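Local coordinates for protein type I site-specific restriction-modification system, R (Restriction) subunit (Vibrio vulnificus, PDB 3H1T) that probably serves as the ATP-driven DNA-translocating and DNA-cleaving R subunit of a type I restriction enzyme, here as an N-terminal fragment, at residues A[521-526]-A[559-564]. Numbering follows the deposited sequence.
Sequences VVLARV and GSATQN
Leu-523 reaches the short helix 561-564 with a single methyl: its CD1 lies 3.7 Å from CB of Ala-561 and, more loosely, 4.2 Å from CG2 of Thr-562. The contact is small and wholly apolar, burying 97 Å² in all, and no hydrogen bond joins the two segments. CG of Leu-523 stands anti to the carbonyl carbon (chi1 -65°), and the extended second torsion (chi2 178°) places CD1 against Ala-561. Thr-562 has its methyl likewise anti to its own carbonyl carbon; this turns CG2 to the leucine and leaves OG1 for a hydrogen bond with the carboxylate of Asp-556.

Leu-523 sits near the C-terminal end of strand 518-524, a central strand of the sheet in the second RecA-like domain of this superfamily 2 helicase-type motor. The chain passes from that strand through helix 530-537 to the parallel neighbour 552-556, a beta-alpha-beta connection, and then turns at 557-560 into the short helix. Backbone bonds of Val-521 and Leu-523 to strand 552-556 fix the leucine's height in the sheet.

On the helix side, the backbone N of Ala-561 donates to Thr-558 OG1, while Ser-560 O accepts from both Gln-563 N (2.7 Å) and Asn-564 N (2.6 Å), closing the turn that presents Ala-561 and Thr-562. Ser-560 occupies the N-cap position, but its side chain does not cap the helix; OG is hydrogen-bonded to Arg-414 instead.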
ATOM      1  N   VAL A 521      -9.345  14.113   8.204  1.00 30.53           N
ATOM      2  CA  VAL A 521      -8.123  13.887   8.960  1.00 30.33           C
ATOM      3  C   VAL A 521      -7.675  15.279   9.392  1.00 31.46           C
ATOM      4  O   VAL A 521      -7.330  16.115   8.557  1.00 31.50           O
ATOM      5  CB  VAL A 521      -7.039  13.199   8.087  1.00 38.42           C
ATOM      6  CG1 VAL A 521      -5.685  13.258   8.794  1.00 40.23           C
ATOM      7  CG2 VAL A 521      -7.410  11.730   7.837  1.00 38.60           C
ATOM      8  N   VAL A 522      -7.678  15.531  10.696  1.00 27.55           N
ATOM      9  CA  VAL A 522      -7.337  16.851  11.215  1.00 27.78           C
ATOM     10  C   VAL A 522      -6.009  17.017  11.971  1.00 27.86           C
ATOM     11  O   VAL A 522      -5.728  16.302  12.932  1.00 29.55           O
ATOM     12  CB  VAL A 522      -8.489  17.347  12.121  1.00 24.72           C
ATOM     13  CG1 VAL A 522      -8.277  18.798  12.496  1.00 23.93           C
ATOM     14  CG2 VAL A 522      -9.826  17.171  11.393  1.00 22.35           C
ATOM     15  N   LEU A 523      -5.220  17.998  11.554  1.00 31.15           N
ATOM     16  CA  LEU A 523      -3.915  18.270  12.160  1.00 32.98           C
ATOM     17  C   LEU A 523      -3.890  19.429  13.172  1.00 33.32           C
ATOM     18  O   LEU A 523      -4.070  20.591  12.808  1.00 31.67           O
ATOM     19  CB  LEU A 523      -2.896  18.566  11.054  1.00 45.71           C
ATOM     20  CG  LEU A 523      -2.536  17.468  10.063  1.00 47.62           C
ATOM     21  CD1 LEU A 523      -1.549  18.014   9.038  1.00 49.91           C
ATOM     22  CD2 LEU A 523      -1.915  16.305  10.803  1.00 50.58           C
ATOM     23  N   ALA A 524      -3.651  19.111  14.437  1.00 27.42           N
ATOM     24  CA  ALA A 524      -3.591  20.140  15.469  1.00 27.71           C
ATOM     25  C   ALA A 524      -2.382  19.863  16.327  1.00 28.67           C
ATOM     26  O   ALA A 524      -2.416  20.013  17.539  1.00 31.41           O
ATOM     27  CB  ALA A 524      -4.847  20.120  16.322  1.00 21.35           C
ATOM     28  N   ARG A 525      -1.301  19.470  15.676  1.00 32.99           N
ATOM     29  CA  ARG A 525      -0.090  19.137  16.389  1.00 33.23           C
ATOM     30  C   ARG A 525       1.147  19.361  15.553  1.00 33.07           C
ATOM     31  O   ARG A 525       1.079  19.535  14.340  1.00 32.75           O
ATOM     32  CB  ARG A 525      -0.134  17.668  16.794  1.00 40.88           C
ATOM     33  CG  ARG A 525       0.044  16.739  15.614  1.00 42.53           C
ATOM     34  CD  ARG A 525      -0.034  15.316  16.052  1.00 48.52           C
ATOM     35  NE  ARG A 525       0.745  15.127  17.265  1.00 52.71           N
ATOM     36  CZ  ARG A 525       1.575  14.116  17.459  1.00 54.24           C
ATOM     37  NH1 ARG A 525       1.734  13.204  16.511  1.00 56.53           N
ATOM     38  NH2 ARG A 525       2.242  14.018  18.596  1.00 55.27           N
ATOM     39  N   VAL A 526       2.282  19.332  16.234  1.00 34.81           N
ATOM     40  CA  VAL A 526       3.566  19.483  15.600  1.00 33.00           C
ATOM     41  C   VAL A 526       3.951  18.099  15.119  1.00 32.62           C
ATOM     42  O   VAL A 526       4.122  17.183  15.925  1.00 32.94           O
ATOM     43  CB  VAL A 526       4.656  19.961  16.608  1.00 33.86           C
ATOM     44  CG1 VAL A 526       6.025  19.972  15.937  1.00 32.23           C
ATOM     45  CG2 VAL A 526       4.313  21.342  17.134  1.00 34.45           C
ATOM     46  N   GLY A 559      -0.701  25.127   9.988  1.00 53.19           N
ATOM     47  CA  GLY A 559      -0.300  26.190   9.090  1.00 54.03           C
ATOM     48  C   GLY A 559       1.113  25.964   8.586  1.00 54.69           C
ATOM     49  O   GLY A 559       1.935  26.889   8.560  1.00 56.00           O
ATOM     50  N   SER A 560       1.407  24.724   8.195  1.00 42.23           N
ATOM     51  CA  SER A 560       2.733  24.397   7.690  1.00 40.70           C
ATOM     52  C   SER A 560       2.982  22.913   7.430  1.00 39.95           C
ATOM     53  O   SER A 560       3.637  22.571   6.437  1.00 40.38           O
ATOM     54  CB  SER A 560       3.802  24.923   8.649  1.00 47.03           C
ATOM     55  OG  SER A 560       3.718  24.304   9.924  1.00 49.95           O
ATOM     56  N   ALA A 561       2.474  22.033   8.296  1.00 41.49           N
ATOM     57  CA  ALA A 561       2.677  20.592   8.132  1.00 38.19           C
ATOM     58  C   ALA A 561       2.505  20.125   6.691  1.00 39.44           C
ATOM     59  O   ALA A 561       3.410  19.511   6.130  1.00 39.32           O
ATOM     60  CB  ALA A 561       1.721  19.807   9.047  1.00 30.17           C
ATOM     61  N   THR A 562       1.359  20.424   6.087  1.00 41.95           N
ATOM     62  CA  THR A 562       1.106  20.009   4.713  1.00 44.04           C
ATOM     63  C   THR A 562       2.055  20.640   3.685  1.00 45.57           C
ATOM     64  O   THR A 562       2.176  20.127   2.573  1.00 46.02           O
ATOM     65  CB  THR A 562      -0.358  20.299   4.307  1.00 34.17           C
ATOM     66  OG1 THR A 562      -0.665  21.666   4.586  1.00 35.55           O
ATOM     67  CG2 THR A 562      -1.315  19.431   5.099  1.00 34.14           C
ATOM     68  N   GLN A 563       2.725  21.739   4.037  1.00 39.58           N
ATOM     69  CA  GLN A 563       3.662  22.374   3.101  1.00 40.25           C
ATOM     70  C   GLN A 563       5.037  21.779   3.364  1.00 40.57           C
ATOM     71  O   GLN A 563       5.789  21.436   2.458  1.00 41.62           O
ATOM     72  CB  GLN A 563       3.706  23.894   3.322  1.00 52.05           C
ATOM     73  CG  GLN A 563       2.337  24.553   3.298  1.00 55.66           C
ATOM     74  CD  GLN A 563       2.382  26.037   2.952  1.00 57.10           C
ATOM     75  OE1 GLN A 563       2.481  26.891   3.831  1.00 58.62           O
ATOM     76  NE2 GLN A 563       2.312  26.343   1.657  1.00 58.31           N
ATOM     77  N   ASN A 564       5.338  21.648   4.642  1.00 44.51           N
ATOM     78  CA  ASN A 564       6.604  21.102   5.099  1.00 44.34           C
ATOM     79  C   ASN A 564       6.848  19.666   4.615  1.00 43.43           C
ATOM     80  O   ASN A 564       7.946  19.347   4.168  1.00 44.14           O
ATOM     81  CB  ASN A 564       6.625  21.136   6.626  1.00 60.36           C
ATOM     82  CG  ASN A 564       7.985  21.472   7.194  1.00 62.21           C
ATOM     83  OD1 ASN A 564       8.917  20.664   7.156  1.00 62.69           O
ATOM     84  ND2 ASN A 564       8.105  22.680   7.739  1.00 64.57           N
TER